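Local coordinates for protein soluble lytic transglycosylase B3 (Pseudomonas aeruginosa, PDB 5ANZ) that probably cleaves peptidoglycan as a lytic transglycosylase in bacterial cell-wall turnover and binds a calcium ion, at residues Val126-Ile140 with Leu235-Ala249. Residues are numbered along the deposited sequence; the frame is centred on the assembly and turned at random.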
loop_
_atom_site.group_PDB
_atom_site.type_symbol
_atom_site.label_atom_id
_atom_site.label_comp_id
_atom_site.label_asym_id
_atom_site.label_seq_id
_atom_site.Cartn_x
_atom_site.Cartn_y
_atom_site.Cartn_z
ATOM N N VAL A 126 11.618 20.152 -1.385
ATOM C CA VAL A 126 11.289 18.948 -0.630
ATOM C C VAL A 126 12.290 17.831 -0.915
ATOM O O VAL A 126 12.773 17.189 0.011
ATOM C CB VAL A 126 9.865 18.460 -0.956
ATOM C CG1 VAL A 126 9.651 17.048 -0.430
ATOM C CG2 VAL A 126 8.826 19.425 -0.376
ATOM N N ASP A 127 12.556 17.604 -2.206
ATOM C CA ASP A 127 13.548 16.640 -2.705
ATOM C C ASP A 127 14.882 16.881 -2.009
ATOM O O ASP A 127 15.568 15.934 -1.624
ATOM C CB ASP A 127 13.678 16.770 -4.247
ATOM C CG ASP A 127 14.584 15.708 -4.896
ATOM O OD1 ASP A 127 15.734 15.522 -4.436
ATOM O OD2 ASP A 127 14.157 15.104 -5.927
ATOM N N ALA A 128 15.230 18.156 -1.836
ATOM C CA ALA A 128 16.503 18.543 -1.244
ATOM C C ALA A 128 16.501 18.528 0.286
ATOM O O ALA A 128 17.508 18.174 0.901
ATOM C CB ALA A 128 16.918 19.923 -1.755
ATOM N N ARG A 129 15.388 18.907 0.911
ATOM C CA ARG A 129 15.340 18.938 2.373
ATOM C C ARG A 129 15.222 17.544 3.009
ATOM O O ARG A 129 15.780 17.296 4.080
ATOM C CB ARG A 129 14.184 19.814 2.865
ATOM C CG ARG A 129 13.873 19.592 4.332
ATOM C CD ARG A 129 13.281 20.811 5.006
ATOM N NE ARG A 129 13.367 20.695 6.462
ATOM C CZ ARG A 129 12.811 21.547 7.319
ATOM N NH1 ARG A 129 12.117 22.585 6.872
ATOM N NH2 ARG A 129 12.945 21.356 8.624
ATOM N N TYR A 130 14.506 16.640 2.354
ATOM C CA TYR A 130 14.242 15.322 2.926
ATOM C C TYR A 130 15.068 14.228 2.260
ATOM O O TYR A 130 15.059 13.093 2.715
ATOM C CB TYR A 130 12.749 14.980 2.831
ATOM C CG TYR A 130 11.908 15.913 3.667
ATOM C CD1 TYR A 130 11.776 15.711 5.034
ATOM C CD2 TYR A 130 11.285 17.022 3.102
ATOM C CE1 TYR A 130 11.039 16.573 5.813
ATOM C CE2 TYR A 130 10.541 17.896 3.876
ATOM C CZ TYR A 130 10.419 17.661 5.231
ATOM O OH TYR A 130 9.699 18.520 6.029
ATOM N N ALA A 131 15.801 14.579 1.207
ATOM C CA ALA A 131 16.543 13.582 0.439
ATOM C C ALA A 131 15.594 12.467 -0.017
ATOM O O ALA A 131 15.842 11.265 0.213
ATOM C CB ALA A 131 17.689 13.009 1.244
ATOM N N VAL A 132 14.520 12.877 -0.684
ATOM C CA VAL A 132 13.578 11.936 -1.278
ATOM C C VAL A 132 13.284 12.396 -2.700
ATOM O O VAL A 132 13.010 13.570 -2.925
ATOM C CB VAL A 132 12.260 11.836 -0.491
ATOM C CG1 VAL A 132 11.298 10.897 -1.189
ATOM C CG2 VAL A 132 12.540 11.338 0.938
ATOM N N ASP A 133 13.343 11.463 -3.643
ATOM C CA ASP A 133 13.148 11.778 -5.053
ATOM C C ASP A 133 11.749 12.302 -5.330
ATOM O O ASP A 133 10.761 11.707 -4.898
ATOM C CB ASP A 133 13.429 10.543 -5.909
ATOM C CG ASP A 133 14.870 10.081 -5.774
ATOM O OD1 ASP A 133 15.731 10.610 -6.498
ATOM O OD2 ASP A 133 15.155 9.230 -4.913
ATOM N N ALA A 134 11.681 13.404 -6.071
ATOM C CA ALA A 134 10.410 14.039 -6.390
ATOM C C ALA A 134 9.483 13.078 -7.116
ATOM O O ALA A 134 8.272 13.110 -6.903
ATOM C CB ALA A 134 10.631 15.282 -7.238
ATOM N N ASP A 135 10.047 12.243 -7.991
ATOM C CA ASP A 135 9.206 11.375 -8.812
ATOM C C ASP A 135 8.497 10.355 -7.942
ATOM O O ASP A 135 7.348 9.993 -8.205
ATOM C CB ASP A 135 10.015 10.659 -9.893
ATOM C CG ASP A 135 10.478 11.594 -11.010
ATOM O OD1 ASP A 135 9.992 12.747 -11.097
ATOM O OD2 ASP A 135 11.329 11.153 -11.816
ATOM N N ALA A 136 9.165 9.904 -6.881
ATOM C CA ALA A 136 8.549 8.951 -5.962
ATOM C C ALA A 136 7.467 9.620 -5.107
ATOM O O ALA A 136 6.400 9.046 -4.927
ATOM C CB ALA A 136 9.594 8.307 -5.064
ATOM N N VAL A 137 7.740 10.824 -4.610
ATOM C CA VAL A 137 6.723 11.606 -3.880
ATOM C C VAL A 137 5.479 11.804 -4.741
ATOM O O VAL A 137 4.351 11.569 -4.295
ATOM C CB VAL A 137 7.278 12.969 -3.449
ATOM C CG1 VAL A 137 6.189 13.820 -2.782
ATOM C CG2 VAL A 137 8.432 12.789 -2.467
ATOM N N VAL A 138 5.673 12.214 -5.991
ATOM C CA VAL A 138 4.530 12.451 -6.856
ATOM C C VAL A 138 3.826 11.137 -7.226
ATOM O O VAL A 138 2.608 11.100 -7.337
ATOM C CB VAL A 138 4.940 13.247 -8.118
ATOM C CG1 VAL A 138 3.809 13.276 -9.159
ATOM C CG2 VAL A 138 5.321 14.694 -7.709
ATOM N N ALA A 139 4.575 10.043 -7.372
ATOM C CA ALA A 139 3.922 8.776 -7.667
ATOM C C ALA A 139 3.032 8.331 -6.515
ATOM O O ALA A 139 1.944 7.821 -6.734
ATOM C CB ALA A 139 4.969 7.691 -7.994
ATOM N N ILE A 140 3.502 8.507 -5.284
ATOM C CA ILE A 140 2.691 8.126 -4.120
ATOM C C ILE A 140 1.413 8.980 -4.101
ATOM O O ILE A 140 0.307 8.476 -3.856
ATOM C CB ILE A 140 3.484 8.311 -2.807
ATOM C CG1 ILE A 140 4.624 7.279 -2.677
ATOM C CG2 ILE A 140 2.528 8.244 -1.580
ATOM C CD1 ILE A 140 4.237 5.884 -2.175
ATOM N N LEU A 235 2.991 17.399 0.061
ATOM C CA LEU A 235 4.185 16.845 -0.570
ATOM C C LEU A 235 5.310 16.672 0.461
ATOM O O LEU A 235 5.989 15.648 0.470
ATOM C CB LEU A 235 4.632 17.734 -1.742
ATOM C CG LEU A 235 3.625 17.791 -2.910
ATOM C CD1 LEU A 235 4.008 18.887 -3.939
ATOM C CD2 LEU A 235 3.501 16.416 -3.571
ATOM N N ALA A 236 5.485 17.655 1.330
ATOM C CA ALA A 236 6.532 17.539 2.342
ATOM C C ALA A 236 6.208 16.416 3.315
ATOM O O ALA A 236 7.123 15.708 3.774
ATOM C CB ALA A 236 6.701 18.847 3.078
ATOM N N SER A 237 4.922 16.257 3.644
ATOM C CA SER A 237 4.502 15.197 4.548
ATOM C C SER A 237 4.788 13.830 3.946
ATOM O O SER A 237 5.285 12.931 4.626
ATOM C CB SER A 237 3.007 15.322 4.893
ATOM O OG SER A 237 2.746 16.541 5.564
ATOM N N THR A 238 4.482 13.676 2.664
ATOM C CA THR A 238 4.728 12.419 1.973
ATOM C C THR A 238 6.210 12.086 2.003
ATOM O O THR A 238 6.595 10.946 2.277
ATOM C CB THR A 238 4.238 12.497 0.532
ATOM O OG1 THR A 238 2.832 12.778 0.542
ATOM C CG2 THR A 238 4.500 11.170 -0.217
ATOM N N ALA A 239 7.036 13.089 1.721
ATOM C CA ALA A 239 8.481 12.895 1.682
ATOM C C ALA A 239 9.018 12.544 3.061
ATOM O O ALA A 239 9.875 11.681 3.207
ATOM C CB ALA A 239 9.174 14.156 1.153
ATOM N N ASN A 240 8.518 13.238 4.075
ATOM C CA ASN A 240 8.943 12.973 5.445
ATOM C C ASN A 240 8.661 11.510 5.844
ATOM O O ASN A 240 9.482 10.841 6.491
ATOM C CB ASN A 240 8.226 13.945 6.392
ATOM C CG ASN A 240 8.774 13.890 7.786
ATOM O OD1 ASN A 240 9.977 13.930 7.983
ATOM N ND2 ASN A 240 7.894 13.794 8.769
ATOM N N TYR A 241 7.500 11.007 5.452
ATOM C CA TYR A 241 7.109 9.631 5.764
ATOM C C TYR A 241 7.975 8.635 4.973
ATOM O O TYR A 241 8.444 7.630 5.524
ATOM C CB TYR A 241 5.612 9.419 5.474
ATOM C CG TYR A 241 5.060 8.070 5.912
ATOM C CD1 TYR A 241 5.169 6.950 5.102
ATOM C CD2 TYR A 241 4.422 7.927 7.135
ATOM C CE1 TYR A 241 4.660 5.726 5.502
ATOM C CE2 TYR A 241 3.918 6.708 7.543
ATOM C CZ TYR A 241 4.033 5.615 6.724
ATOM O OH TYR A 241 3.517 4.404 7.130
ATOM N N LEU A 242 8.220 8.918 3.695
ATOM C CA LEU A 242 9.115 8.041 2.931
ATOM C C LEU A 242 10.524 8.018 3.514
ATOM O O LEU A 242 11.182 6.968 3.541
ATOM C CB LEU A 242 9.177 8.469 1.459
ATOM C CG LEU A 242 7.933 8.107 0.648
ATOM C CD1 LEU A 242 8.025 8.782 -0.737
ATOM C CD2 LEU A 242 7.754 6.571 0.496
ATOM N N LYS A 243 11.005 9.171 3.969
ATOM C CA LYS A 243 12.355 9.233 4.495
ATOM C C LYS A 243 12.413 8.456 5.806
ATOM O O LYS A 243 13.376 7.717 6.043
ATOM C CB LYS A 243 12.816 10.689 4.690
ATOM C CG LYS A 243 14.249 10.858 5.220
ATOM C CD LYS A 243 15.295 10.368 4.184
ATOM C CE LYS A 243 16.734 10.486 4.726
ATOM N NZ LYS A 243 17.204 11.900 4.867
ATOM N N ALA A 244 11.388 8.616 6.647
ATOM C CA ALA A 244 11.329 7.884 7.922
ATOM C C ALA A 244 11.265 6.381 7.665
ATOM O O ALA A 244 11.723 5.579 8.487
ATOM C CB ALA A 244 10.123 8.329 8.748
ATOM N N SER A 245 10.706 6.013 6.512
ATOM C CA SER A 245 10.537 4.616 6.112
ATOM C C SER A 245 11.771 4.046 5.432
ATOM O O SER A 245 11.765 2.873 5.037
ATOM C CB SER A 245 9.329 4.471 5.168
ATOM O OG SER A 245 8.108 4.830 5.816
ATOM N N GLY A 246 12.815 4.867 5.283
ATOM C CA GLY A 246 14.124 4.387 4.852
ATOM C C GLY A 246 14.572 4.768 3.445
ATOM O O GLY A 246 15.591 4.266 2.958
ATOM N N TRP A 247 13.843 5.665 2.787
ATOM C CA TRP A 247 14.224 6.086 1.437
ATOM C C TRP A 247 15.661 6.533 1.300
ATOM O O TRP A 247 16.155 7.372 2.073
ATOM C CB TRP A 247 13.330 7.251 0.960
ATOM C CG TRP A 247 13.389 7.410 -0.535
ATOM C CD1 TRP A 247 14.200 8.253 -1.256
ATOM C CD2 TRP A 247 12.622 6.679 -1.486
ATOM N NE1 TRP A 247 13.965 8.086 -2.609
ATOM C CE2 TRP A 247 13.000 7.123 -2.772
ATOM C CE3 TRP A 247 11.648 5.678 -1.381
ATOM C CZ2 TRP A 247 12.443 6.604 -3.935
ATOM C CZ3 TRP A 247 11.085 5.174 -2.535
ATOM C CH2 TRP A 247 11.489 5.633 -3.800
ATOM N N ILE A 248 16.340 5.978 0.299
ATOM C CA ILE A 248 17.663 6.440 -0.078
ATOM C C ILE A 248 17.560 7.165 -1.407
ATOM O O ILE A 248 17.259 6.547 -2.426
ATOM C CB ILE A 248 18.645 5.290 -0.199
ATOM C CG1 ILE A 248 18.742 4.539 1.131
ATOM C CG2 ILE A 248 19.998 5.814 -0.649
ATOM C CD1 ILE A 248 19.248 3.110 0.984
ATOM N N ALA A 249 17.809 8.468 -1.392
ATOM C CA ALA A 249 17.682 9.290 -2.592
ATOM C C ALA A 249 18.513 8.754 -3.754
ATOM O O ALA A 249 19.716 8.479 -3.609
ATOM C CB ALA A 249 18.087 10.727 -2.288
HETATM O O HOH W 1 17.595 9.596 1.408
#
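Trp247 and Asp133 meet at the edge of the indole: NE1 of Trp247 gives a nearly straight hydrogen bond to the anti lone pair of Asp133 OD2, 2.8 Å away and in the ring plane. The carboxylate is turned steeply from the ring, and its OD2 also accepts from the backbone N of Gly250. Val132 lies over one indole face, its CG1 4.0 Å from the centroid of the five-membered ring in a CH-pi contact. With CG1 anti to the backbone N (chi1 177°), this methyl also reaches Leu242 CD1, while Val132 CG2 rests 3.5 Å from Ala239 O. Ala136 CB touches the six-membered ring at Trp247 CZ2, 3.5 Å away. Val137 sits as a knob in a hole formed by Leu235, Thr238, Ala239 and Leu242 of helix 231-244. Ala239 CB is pressed tightly against Val126 CG1 (3.3 Å). Tyr130 turns one ring face to the backbone, Ala236 O and Asn240 N lying off toward its rim, with CG of the preceding Arg129 on the opposite face. A water accepts from Ala249 N and donates to Ala131 O and Trp247 O, bridging the two segments; a Schellman motif at Gly246 ends the second helix. Helix segment 235-244 runs at 34° to segment 126-130 and at 109° to segment 134-140, packing against both inside the lysozyme-like SLT domain, where helix 318-324 packs on Trp247 and Ile140, and helix 330-343 on Ile140.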